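Local coordinates for protein phospho-2-dehydro-3-deoxyheptonate aldolase (Francisella tularensis, PDB 3TQK) that probably catalyses the condensation of phosphoenolpyruvate with D-erythrose 4-phosphate to form DAHP, the first step of chorismate biosynthesis, and binds manganese, at residues Ser59-Ala64 and Gln318-Lys323; Val192-Val197 and Ala249-Ala254; Ile262-Gly267 and Ile277-Asp282; Lys35-Ile40 and Gly175-Ile180. All blocks are in the same frame, centred on the assembly; numbering follows the deposited sequence.

Interaction 1: Ser59-Ala64 and Gln318-Lys323; sequences SIHDPA and QSVTDK. With MN (manganese (II) ion), chain B.
His61 packs against Val320, and Ser59 meets Thr321, where the loop after the first barrel strand touches the loop after the eighth, at the metal-bearing mouth of this TIM barrel. The apolar part is a CH-pi contact: with CG between the backbone N and the carbonyl carbon (chi1 81°), the His61 ring is turned to Val320, whose CB stands over one face, 4.1 Å from the ring centroid and shifted toward ND1, while Asp62 CB covers the opposite face. At the ring edge, His61 CE1 comes within 3.4 Å of Gln318 O, close to the ring plane. Gln318 NE2 bonds Ala304 O.

In the polar part, Ser59 OG lies 2.9 Å from Thr321 OG1 at hydrogen-bonding distance, although the position of the threonine oxygen is doubtful. A water accepts from Ser59 N and donates to Ser319 OG at 2.9 Å, bridging the two loops. Ser319 OG is held by three bonds: it also accepts from Thr321 N, making an ST turn, and donates to Asp322 O at 2.6 Å. This turn leads into the manganese site completed by Cys58, His266 and Glu299, in which Asp322 OD2 binds the metal at 2.3 Å.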
loop_
_atom_site.group_PDB
_atom_site.type_symbol
_atom_site.label_atom_id
_atom_site.label_comp_id
_atom_site.label_asym_id
_atom_site.label_seq_id
_atom_site.Cartn_x
_atom_site.Cartn_y
_atom_site.Cartn_z
ATOM N N SER A 59 -1.443 2.816 20.275
ATOM C CA SER A 59 -0.852 1.529 19.916
ATOM C C SER A 59 -0.507 0.778 21.198
ATOM O O SER A 59 -0.191 1.398 22.212
ATOM C CB SER A 59 0.423 1.754 19.111
ATOM O OG SER A 59 1.388 2.418 19.927
ATOM N N ILE A 60 -0.583 -0.550 21.160
ATOM C CA ILE A 60 -0.244 -1.345 22.336
ATOM C C ILE A 60 1.284 -1.495 22.419
ATOM O O ILE A 60 1.954 -1.778 21.416
ATOM C CB ILE A 60 -0.924 -2.733 22.310
ATOM C CG1 ILE A 60 -2.464 -2.593 22.248
ATOM C CG2 ILE A 60 -0.482 -3.595 23.512
ATOM C CD1 ILE A 60 -3.136 -2.034 23.497
ATOM N N HIS A 61 1.826 -1.244 23.605
ATOM C CA HIS A 61 3.221 -1.559 23.919
ATOM C C HIS A 61 3.357 -2.332 25.232
ATOM O O HIS A 61 4.417 -2.879 25.506
ATOM C CB HIS A 61 4.071 -0.281 23.936
ATOM C CG HIS A 61 3.981 0.504 25.205
ATOM N ND1 HIS A 61 3.002 1.445 25.433
ATOM C CD2 HIS A 61 4.768 0.503 26.310
ATOM C CE1 HIS A 61 3.181 1.981 26.629
ATOM N NE2 HIS A 61 4.247 1.430 27.180
ATOM N N ASP A 62 2.279 -2.389 26.018
ATOM C CA ASP A 62 2.288 -3.015 27.341
ATOM C C ASP A 62 0.983 -3.806 27.520
ATOM O O ASP A 62 -0.049 -3.233 27.894
ATOM C CB ASP A 62 2.431 -1.932 28.416
ATOM C CG ASP A 62 2.539 -2.496 29.823
ATOM O OD1 ASP A 62 2.534 -3.736 29.995
ATOM O OD2 ASP A 62 2.634 -1.677 30.765
ATOM N N PRO A 63 1.025 -5.125 27.240
ATOM C CA PRO A 63 -0.191 -5.958 27.283
ATOM C C PRO A 63 -0.857 -6.004 28.663
ATOM O O PRO A 63 -2.083 -6.061 28.734
ATOM C CB PRO A 63 0.313 -7.350 26.889
ATOM C CG PRO A 63 1.638 -7.110 26.202
ATOM C CD PRO A 63 2.215 -5.900 26.838
ATOM N N ALA A 64 -0.060 -5.979 29.734
ATOM C CA ALA A 64 -0.602 -5.907 31.087
ATOM C C ALA A 64 -1.363 -4.602 31.325
ATOM O O ALA A 64 -2.426 -4.604 31.956
ATOM C CB ALA A 64 0.507 -6.076 32.144
ATOM N N GLN A 318 0.886 5.116 29.985
ATOM C CA GLN A 318 0.918 6.300 29.126
ATOM C C GLN A 318 1.398 5.954 27.711
ATOM O O GLN A 318 2.338 5.170 27.539
ATOM C CB GLN A 318 1.811 7.369 29.733
ATOM C CG GLN A 318 1.637 8.724 29.085
ATOM C CD GLN A 318 2.603 9.743 29.630
ATOM O OE1 GLN A 318 3.787 9.460 29.789
ATOM N NE2 GLN A 318 2.105 10.939 29.914
ATOM N N SER A 319 0.760 6.547 26.705
ATOM C CA SER A 319 1.096 6.248 25.319
ATOM C C SER A 319 2.567 6.505 25.023
ATOM O O SER A 319 3.147 7.494 25.458
ATOM C CB SER A 319 0.257 7.068 24.342
ATOM O OG SER A 319 0.585 6.730 23.003
ATOM N N VAL A 320 3.145 5.579 24.272
ATOM C CA VAL A 320 4.509 5.670 23.785
ATOM C C VAL A 320 4.534 6.189 22.336
ATOM O O VAL A 320 5.605 6.436 21.782
ATOM C CB VAL A 320 5.176 4.280 23.901
ATOM C CG1 VAL A 320 5.493 3.694 22.523
ATOM C CG2 VAL A 320 6.374 4.336 24.833
ATOM N N THR A 321 3.347 6.345 21.740
ATOM C CA THR A 321 3.187 6.914 20.399
ATOM C C THR A 321 2.330 8.197 20.489
ATOM O O THR A 321 2.741 9.158 21.144
ATOM C CB THR A 321 2.605 5.864 19.389
ATOM O OG1 THR A 321 1.399 5.286 19.908
ATOM C CG2 THR A 321 3.611 4.762 19.125
ATOM N N ASP A 322 1.149 8.222 19.864
ATOM C CA ASP A 322 0.346 9.454 19.819
ATOM C C ASP A 322 -0.262 9.777 21.192
ATOM O O ASP A 322 -0.439 8.899 22.041
ATOM C CB ASP A 322 -0.770 9.383 18.758
ATOM C CG ASP A 322 -0.236 9.317 17.305
ATOM O OD1 ASP A 322 0.846 9.882 17.006
ATOM O OD2 ASP A 322 -0.935 8.722 16.457
ATOM N N LYS A 323 -0.569 11.051 21.392
ATOM C CA LYS A 323 -1.165 11.515 22.637
ATOM C C LYS A 323 -2.598 11.001 22.768
ATOM O O LYS A 323 -3.388 11.088 21.827
ATOM C CB LYS A 323 -1.115 13.049 22.712
ATOM C CG LYS A 323 0.312 13.602 22.869
ATOM C CD LYS A 323 0.414 15.127 22.671
ATOM C CE LYS A 323 1.846 15.615 22.928
ATOM N NZ LYS A 323 2.132 16.957 22.350
HETATM MN MN MN B . -2.524 7.027 16.619
HETATM O O HOH W 1 -1.004 4.353 22.852
#

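Interaction 2: Val192-Val197 and Ala249-Ala254; sequences VAVDAV and AKLKKA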
loop_
_atom_site.group_PDB
_atom_site.type_symbol
_atom_site.label_atom_id
_atom_site.label_comp_id
_atom_site.label_asym_id
_atom_site.label_seq_id
_atom_site.Cartn_x
_atom_site.Cartn_y
_atom_site.Cartn_z
ATOM N N VAL A 192 -10.891 8.484 -2.700
ATOM C CA VAL A 192 -10.118 7.249 -2.705
ATOM C C VAL A 192 -10.606 6.254 -1.664
ATOM O O VAL A 192 -10.543 5.056 -1.904
ATOM C CB VAL A 192 -8.597 7.495 -2.560
ATOM C CG1 VAL A 192 -8.102 8.295 -3.754
ATOM C CG2 VAL A 192 -8.254 8.198 -1.252
ATOM N N ALA A 193 -11.096 6.722 -0.519
ATOM C CA ALA A 193 -11.638 5.803 0.495
ATOM C C ALA A 193 -12.967 5.218 0.038
ATOM O O ALA A 193 -13.230 4.040 0.281
ATOM C CB ALA A 193 -11.802 6.493 1.850
ATOM N N VAL A 194 -13.792 6.039 -0.623
ATOM C CA VAL A 194 -15.038 5.570 -1.229
ATOM C C VAL A 194 -14.726 4.531 -2.306
ATOM O O VAL A 194 -15.331 3.451 -2.331
ATOM C CB VAL A 194 -15.883 6.740 -1.807
ATOM C CG1 VAL A 194 -17.007 6.227 -2.739
ATOM C CG2 VAL A 194 -16.455 7.606 -0.658
ATOM N N ASP A 195 -13.747 4.829 -3.156
ATOM C CA ASP A 195 -13.293 3.852 -4.152
ATOM C C ASP A 195 -12.872 2.541 -3.480
ATOM O O ASP A 195 -13.132 1.454 -3.993
ATOM C CB ASP A 195 -12.102 4.368 -4.974
ATOM C CG ASP A 195 -12.378 5.675 -5.689
ATOM O OD1 ASP A 195 -13.555 6.010 -5.953
ATOM O OD2 ASP A 195 -11.384 6.381 -5.987
ATOM N N ALA A 196 -12.219 2.635 -2.329
ATOM C CA ALA A 196 -11.673 1.444 -1.700
ATOM C C ALA A 196 -12.805 0.595 -1.148
ATOM O O ALA A 196 -12.780 -0.638 -1.260
ATOM C CB ALA A 196 -10.682 1.807 -0.596
ATOM N N VAL A 197 -13.765 1.258 -0.517
ATOM C CA VAL A 197 -14.956 0.578 -0.018
ATOM C C VAL A 197 -15.646 -0.155 -1.183
ATOM O O VAL A 197 -15.958 -1.338 -1.078
ATOM C CB VAL A 197 -15.934 1.565 0.665
ATOM C CG1 VAL A 197 -17.284 0.911 0.906
ATOM C CG2 VAL A 197 -15.356 2.076 1.987
ATOM N N ALA A 249 -22.688 11.842 -0.206
ATOM C CA ALA A 249 -22.953 12.033 -1.637
ATOM C C ALA A 249 -22.037 11.163 -2.499
ATOM O O ALA A 249 -22.484 10.569 -3.485
ATOM C CB ALA A 249 -22.826 13.508 -2.041
ATOM N N LYS A 250 -20.761 11.081 -2.121
ATOM C CA LYS A 250 -19.782 10.296 -2.875
ATOM C C LYS A 250 -20.134 8.810 -2.815
ATOM O O LYS A 250 -20.111 8.115 -3.841
ATOM C CB LYS A 250 -18.358 10.551 -2.360
ATOM C CG LYS A 250 -17.739 11.886 -2.818
ATOM C CD LYS A 250 -16.395 12.138 -2.112
ATOM C CE LYS A 250 -15.484 13.146 -2.845
ATOM N NZ LYS A 250 -15.791 14.598 -2.640
ATOM N N LEU A 251 -20.477 8.340 -1.616
ATOM C CA LEU A 251 -20.921 6.961 -1.410
ATOM C C LEU A 251 -22.153 6.611 -2.261
ATOM O O LEU A 251 -22.150 5.616 -2.984
ATOM C CB LEU A 251 -21.206 6.695 0.083
ATOM C CG LEU A 251 -19.978 6.638 0.999
ATOM C CD1 LEU A 251 -20.358 6.832 2.471
ATOM C CD2 LEU A 251 -19.231 5.328 0.808
ATOM N N LYS A 252 -23.199 7.426 -2.185
ATOM C CA LYS A 252 -24.406 7.182 -3.009
ATOM C C LYS A 252 -24.103 7.053 -4.506
ATOM O O LYS A 252 -24.674 6.185 -5.167
ATOM C CB LYS A 252 -25.496 8.246 -2.773
ATOM C CG LYS A 252 -26.147 8.203 -1.369
ATOM C CD LYS A 252 -26.707 6.808 -0.985
ATOM C CE LYS A 252 -27.217 6.779 0.463
ATOM N NZ LYS A 252 -28.265 7.834 0.679
ATOM N N LYS A 253 -23.199 7.885 -5.025
ATOM C CA LYS A 253 -22.740 7.758 -6.419
ATOM C C LYS A 253 -22.146 6.369 -6.740
ATOM O O LYS A 253 -22.311 5.863 -7.856
ATOM C CB LYS A 253 -21.697 8.833 -6.763
ATOM C CG LYS A 253 -22.224 10.025 -7.546
ATOM C CD LYS A 253 -21.082 10.813 -8.246
ATOM C CE LYS A 253 -21.627 12.112 -8.883
ATOM N NZ LYS A 253 -20.591 12.943 -9.568
ATOM N N ALA A 254 -21.464 5.761 -5.769
ATOM C CA ALA A 254 -20.896 4.412 -5.929
ATOM C C ALA A 254 -21.885 3.296 -5.545
ATOM O O ALA A 254 -21.511 2.115 -5.502
ATOM C CB ALA A 254 -19.595 4.277 -5.106
#
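Val194 and Leu251 mark the closest approach of the two backbones, with Val194 CA and Leu251 CA 6.0 Å apart, one in helix 191-200 and the other near the end of helix 241-253. Val194 does nearly all the work from its side, its two methyls set among Lys250, Leu251 and Ala254 at the last turn of the facing helix. Standing anti to the backbone N (chi1 166°), Val194 CG1 is directed to the helix end, where it lies 3.8 Å from Lys250 O and 4.0 Å from Ala254 CB. The other branch, Val194 CG2, packs 3.9 Å from Leu251 CD2 and equally near Lys250 CB. The Leu251 side chain reaches across to Val194 at a slant, whereas that of Lys250 crosses it at about a right angle and contributes only its root. Its far end bends away at chi4, and NZ forms a salt bridge with Asp246 on its own helix. No hydrogen bond joins the two segments, but Lys198, one residue past 192-197, reaches Ala254 O where the facing helix has ended. These are consecutive outer helices of the barrel, following its fifth and sixth strands. Val228 of strand 226-230 lies against both Val194 and Leu251, Phe182 of strand 179-183 meets Ala196 and Val197, and Asp195 packs on Thr97 of the second subunit.

Interaction 3: Ile262-Gly267 and Ile277-Asp282; sequences IDCSHG and ISVLAD. With MN (manganese (II) ion), chain B.
Cys264 lies against Val279 and Leu280, two neighbouring residues of helix 276-289 that take different parts of it. The Cys264 thiol leans beside its own backbone N (chi1 -58°), which carries SG to Leu280, 3.9 Å from CD1 and a little farther from CB. Val279 meets mainly the backbone: its CG1 methyl rests 4.0 Å from Cys264 CA, and CG2 comes near Cys264 O. The Cys264 side chain also touches Ile283 and Val296, in the apolar layer between helix and barrel. This is the seventh beta-alpha unit of the TIM barrel, in which the chain leaves strand 260-263, turns through the metal site and returns along the outside as a helix.

On the inner side of the turn, Asp263 points away from the helix and its carboxylate has three partners. Asp263 OD1 accepts from Ser265 N at 2.8 Å, from above the carboxylate plane, which makes an Asx turn. Asp263 OD2 takes the ND1-H of His266 at 2.7 Å, lying near the imidazole plane, and forms a salt bridge with Lys183. The bond from ND1, together with the metal, fixes the rotation of the His266 ring, whose NE2 binds manganese at 2.2 Å beside Cys58, Glu299 and Asp322. Ser265 OG reaches Glu299 OE1.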
loop_
_atom_site.group_PDB
_atom_site.type_symbol
_atom_site.label_atom_id
_atom_site.label_comp_id
_atom_site.label_asym_id
_atom_site.label_seq_id
_atom_site.Cartn_x
_atom_site.Cartn_y
_atom_site.Cartn_z
ATOM N N ILE A 262 -16.223 8.761 12.133
ATOM C CA ILE A 262 -15.301 9.889 12.252
ATOM C C ILE A 262 -14.244 9.667 13.344
ATOM O O ILE A 262 -14.560 9.395 14.492
ATOM C CB ILE A 262 -16.055 11.214 12.505
ATOM C CG1 ILE A 262 -17.186 11.382 11.484
ATOM C CG2 ILE A 262 -15.087 12.402 12.429
ATOM C CD1 ILE A 262 -17.974 12.653 11.615
ATOM N N ASP A 263 -12.981 9.792 12.968
ATOM C CA ASP A 263 -11.872 9.728 13.919
ATOM C C ASP A 263 -11.802 11.067 14.629
ATOM O O ASP A 263 -11.639 12.084 13.971
ATOM C CB ASP A 263 -10.566 9.458 13.166
ATOM C CG ASP A 263 -9.405 9.064 14.089
ATOM O OD1 ASP A 263 -9.471 9.333 15.309
ATOM O OD2 ASP A 263 -8.412 8.485 13.578
ATOM N N CYS A 264 -11.949 11.089 15.954
ATOM C CA CYS A 264 -11.785 12.339 16.698
ATOM C C CYS A 264 -10.315 12.758 16.835
ATOM O O CYS A 264 -10.031 13.902 17.207
ATOM C CB CYS A 264 -12.377 12.233 18.105
ATOM S SG CYS A 264 -14.106 11.801 18.140
ATOM N N SER A 265 -9.398 11.833 16.553
ATOM C CA SER A 265 -7.970 12.039 16.778
ATOM C C SER A 265 -7.217 12.255 15.456
ATOM O O SER A 265 -7.813 12.632 14.447
ATOM C CB SER A 265 -7.404 10.827 17.533
ATOM O OG SER A 265 -6.165 11.130 18.135
ATOM N N HIS A 266 -5.907 12.014 15.483
ATOM C CA HIS A 266 -5.022 12.174 14.315
ATOM C C HIS A 266 -5.253 13.501 13.588
ATOM O O HIS A 266 -5.156 14.558 14.206
ATOM C CB HIS A 266 -5.124 10.946 13.402
ATOM C CG HIS A 266 -4.847 9.665 14.121
ATOM N ND1 HIS A 266 -5.847 8.789 14.489
ATOM C CD2 HIS A 266 -3.693 9.146 14.604
ATOM C CE1 HIS A 266 -5.313 7.767 15.137
ATOM N NE2 HIS A 266 -4.009 7.967 15.231
ATOM N N GLY A 267 -5.569 13.456 12.299
ATOM C CA GLY A 267 -5.727 14.686 11.523
ATOM C C GLY A 267 -6.858 15.601 11.964
ATOM O O GLY A 267 -6.798 16.815 11.738
ATOM N N ILE A 277 -12.217 15.929 22.399
ATOM C CA ILE A 277 -13.506 16.200 23.020
ATOM C C ILE A 277 -14.272 17.324 22.329
ATOM O O ILE A 277 -15.498 17.352 22.385
ATOM C CB ILE A 277 -13.357 16.507 24.549
ATOM C CG1 ILE A 277 -14.678 16.245 25.284
ATOM C CG2 ILE A 277 -12.864 17.944 24.794
ATOM C CD1 ILE A 277 -14.563 16.280 26.811
ATOM N N SER A 278 -13.577 18.251 21.681
ATOM C CA SER A 278 -14.274 19.353 21.019
ATOM C C SER A 278 -14.698 18.937 19.611
ATOM O O SER A 278 -15.760 19.344 19.143
ATOM C CB SER A 278 -13.436 20.639 21.020
ATOM O OG SER A 278 -12.439 20.617 20.021
ATOM N N VAL A 279 -13.886 18.113 18.946
ATOM C CA VAL A 279 -14.309 17.453 17.711
ATOM C C VAL A 279 -15.537 16.575 17.987
ATOM O O VAL A 279 -16.495 16.595 17.221
ATOM C CB VAL A 279 -13.179 16.606 17.082
ATOM C CG1 VAL A 279 -13.719 15.702 15.951
ATOM C CG2 VAL A 279 -12.055 17.515 16.568
ATOM N N LEU A 280 -15.515 15.828 19.091
ATOM C CA LEU A 280 -16.660 14.992 19.489
ATOM C C LEU A 280 -17.931 15.807 19.747
ATOM O O LEU A 280 -19.030 15.365 19.410
ATOM C CB LEU A 280 -16.324 14.156 20.727
ATOM C CG LEU A 280 -17.373 13.106 21.105
ATOM C CD1 LEU A 280 -17.570 12.087 19.988
ATOM C CD2 LEU A 280 -16.979 12.418 22.379
ATOM N N ALA A 281 -17.780 16.997 20.324
ATOM C CA ALA A 281 -18.925 17.883 20.573
ATOM C C ALA A 281 -19.647 18.247 19.282
ATOM O O ALA A 281 -20.874 18.296 19.250
ATOM C CB ALA A 281 -18.481 19.156 21.305
ATOM N N ASP A 282 -18.885 18.511 18.225
ATOM C CA ASP A 282 -19.451 18.804 16.906
ATOM C C ASP A 282 -20.152 17.560 16.344
ATOM O O ASP A 282 -21.237 17.647 15.767
ATOM C CB ASP A 282 -18.338 19.268 15.957
ATOM C CG ASP A 282 -18.866 19.871 14.662
ATOM O OD1 ASP A 282 -19.397 19.122 13.818
ATOM O OD2 ASP A 282 -18.711 21.091 14.466
HETATM MN MN MN B . -2.524 7.027 16.619
#

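Interaction 4: Lys35-Ile40 and Gly175-Ile180; sequences KSRKEI and GLSASI
Arg37 and Ile40, one helical turn apart on helix 27-45, face the chain entering strand 179-183, the fifth strand of the TIM barrel. The helix precedes the first barrel strand and lies across the N-terminal end of the barrel, the end away from the metal. The enclosed part is at Ile40. Its CG2 methyl sits 3.6 Å from Ser179 OG and 3.9 Å from Ser179 CB, in a buried setting where Trp156 touches both residues and Leu85 packs on the isoleucine. Close by, a water donates to Arg37 O at 2.8 Å and is 2.6 Å from Ser179 OG, so it ties the helix backbone to the strand where no direct hydrogen bond is made between the segments.

The other end lies toward solvent. The arginine chain, extended from CG to NE, lays one face of its guanidinium over the backbone of the loop. Ser177 CB comes within 3.4 Å of Arg37 NH1, but the approach to Ala178 is looser, its N standing 3.8 Å above the guanidinium plane of Arg37 and offset toward the rim. Ser177 itself is exposed and packs on Asn6 of the second subunit, whose ND2 also bonds Leu176 O.

No carboxylate takes part between the two segments. Arg37 NH2 donates a hydrogen bond to Ile154 O, which helps hold the group flat against the loop. The charged residue therefore works here as a planar packing surface, with Ile154 O as one of its polar partners, and the helix is joined to the strand through van der Waals contact and a shared water.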
loop_
_atom_site.group_PDB
_atom_site.type_symbol
_atom_site.label_atom_id
_atom_site.label_comp_id
_atom_site.label_asym_id
_atom_site.label_seq_id
_atom_site.Cartn_x
_atom_site.Cartn_y
_atom_site.Cartn_z
ATOM N N LYS A 35 -21.358 -12.203 17.961
ATOM C CA LYS A 35 -22.402 -11.260 18.323
ATOM C C LYS A 35 -22.036 -9.830 17.959
ATOM O O LYS A 35 -22.816 -9.134 17.297
ATOM C CB LYS A 35 -22.693 -11.368 19.817
ATOM C CG LYS A 35 -23.741 -10.408 20.374
ATOM C CD LYS A 35 -23.887 -10.668 21.881
ATOM C CE LYS A 35 -24.909 -9.782 22.556
ATOM N NZ LYS A 35 -25.421 -10.489 23.781
ATOM N N SER A 36 -20.855 -9.390 18.369
ATOM C CA SER A 36 -20.447 -8.009 18.134
ATOM C C SER A 36 -20.315 -7.696 16.647
ATOM O O SER A 36 -20.574 -6.567 16.227
ATOM C CB SER A 36 -19.134 -7.696 18.863
ATOM O OG SER A 36 -18.086 -8.571 18.492
ATOM N N ARG A 37 -19.921 -8.691 15.848
ATOM C CA ARG A 37 -19.821 -8.508 14.399
ATOM C C ARG A 37 -21.186 -8.236 13.775
ATOM O O ARG A 37 -21.307 -7.374 12.901
ATOM C CB ARG A 37 -19.189 -9.718 13.716
ATOM C CG ARG A 37 -17.699 -9.743 13.771
ATOM C CD ARG A 37 -17.170 -10.953 13.047
ATOM N NE ARG A 37 -15.712 -11.021 13.003
ATOM C CZ ARG A 37 -15.030 -12.083 12.577
ATOM N NH1 ARG A 37 -15.668 -13.159 12.156
ATOM N NH2 ARG A 37 -13.702 -12.077 12.565
ATOM N N LYS A 38 -22.202 -8.982 14.204
ATOM C CA LYS A 38 -23.559 -8.740 13.724
ATOM C C LYS A 38 -24.004 -7.339 14.153
ATOM O O LYS A 38 -24.547 -6.576 13.362
ATOM C CB LYS A 38 -24.546 -9.784 14.253
ATOM C CG LYS A 38 -24.391 -11.184 13.667
ATOM C CD LYS A 38 -25.498 -12.093 14.228
ATOM C CE LYS A 38 -25.099 -13.574 14.285
ATOM N NZ LYS A 38 -25.896 -14.300 15.347
ATOM N N GLU A 39 -23.739 -7.009 15.407
ATOM C CA GLU A 39 -24.073 -5.696 15.934
ATOM C C GLU A 39 -23.414 -4.527 15.188
ATOM O O GLU A 39 -24.095 -3.549 14.883
ATOM C CB GLU A 39 -23.768 -5.638 17.429
ATOM C CG GLU A 39 -24.697 -6.562 18.257
ATOM C CD GLU A 39 -24.553 -6.380 19.773
ATOM O OE1 GLU A 39 -23.735 -5.534 20.206
ATOM O OE2 GLU A 39 -25.281 -7.084 20.527
ATOM N N ILE A 40 -22.118 -4.601 14.884
ATOM C CA ILE A 40 -21.468 -3.479 14.176
ATOM C C ILE A 40 -21.922 -3.416 12.711
ATOM O O ILE A 40 -22.064 -2.320 12.163
ATOM C CB ILE A 40 -19.913 -3.506 14.260
ATOM C CG1 ILE A 40 -19.311 -2.189 13.763
ATOM C CG2 ILE A 40 -19.322 -4.678 13.466
ATOM C CD1 ILE A 40 -19.790 -0.946 14.471
ATOM N N GLY A 175 -11.809 -10.177 1.600
ATOM C CA GLY A 175 -11.831 -11.552 2.093
ATOM C C GLY A 175 -11.919 -11.691 3.603
ATOM O O GLY A 175 -12.055 -12.791 4.109
ATOM N N LEU A 176 -11.819 -10.587 4.330
ATOM C CA LEU A 176 -11.914 -10.629 5.783
ATOM C C LEU A 176 -13.372 -10.702 6.234
ATOM O O LEU A 176 -14.249 -10.165 5.567
ATOM C CB LEU A 176 -11.233 -9.400 6.386
ATOM C CG LEU A 176 -9.711 -9.450 6.284
ATOM C CD1 LEU A 176 -9.125 -8.128 6.710
ATOM C CD2 LEU A 176 -9.156 -10.577 7.127
ATOM N N SER A 177 -13.624 -11.369 7.361
ATOM C CA SER A 177 -14.978 -11.492 7.895
ATOM C C SER A 177 -15.413 -10.241 8.671
ATOM O O SER A 177 -16.570 -9.843 8.613
ATOM C CB SER A 177 -15.091 -12.717 8.802
ATOM O OG SER A 177 -14.999 -13.925 8.065
ATOM N N ALA A 178 -14.490 -9.646 9.410
ATOM C CA ALA A 178 -14.754 -8.426 10.170
ATOM C C ALA A 178 -15.342 -7.334 9.278
ATOM O O ALA A 178 -15.108 -7.311 8.077
ATOM C CB ALA A 178 -13.460 -7.922 10.811
ATOM N N SER A 179 -16.115 -6.436 9.872
ATOM C CA SER A 179 -16.435 -5.182 9.207
ATOM C C SER A 179 -15.132 -4.385 9.071
ATOM O O SER A 179 -14.232 -4.529 9.898
ATOM C CB SER A 179 -17.470 -4.396 10.009
ATOM O OG SER A 179 -18.727 -5.036 9.980
ATOM N N ILE A 180 -15.034 -3.560 8.031
ATOM C CA ILE A 180 -13.803 -2.839 7.736
ATOM C C ILE A 180 -14.079 -1.372 7.417
ATOM O O ILE A 180 -14.894 -1.073 6.565
ATOM C CB ILE A 180 -13.067 -3.438 6.527
ATOM C CG1 ILE A 180 -12.734 -4.909 6.751
ATOM C CG2 ILE A 180 -11.787 -2.652 6.229
ATOM C CD1 ILE A 180 -11.760 -5.141 7.900
HETATM O O HOH W 2 -19.140 -7.342 11.131
#

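In the fold
Interactions 1 and 3 share the manganese site: Asp322 OD2 of one lies 3.3 Å from His266 CD2 of the other, and both are buried, one between two loops, the other between a post-strand turn and helix 276-289. Interactions 2 and 3 are both apolar across their segments, but interaction 3 adds the metal-bearing turn beside that packing, while interaction 2 is only partly buried, between two outer helices. Interaction 4, mostly buried with an exposed edge at Ser177, lies on the opposite side of the chain's centre from interaction 1 and mixes methyl packing with water and a guanidinium face. Strand 179-183, entered in interaction 4, runs on to helix 191-200 of interaction 2; helix 241-253 likewise precedes strand 260-263 of interaction 3.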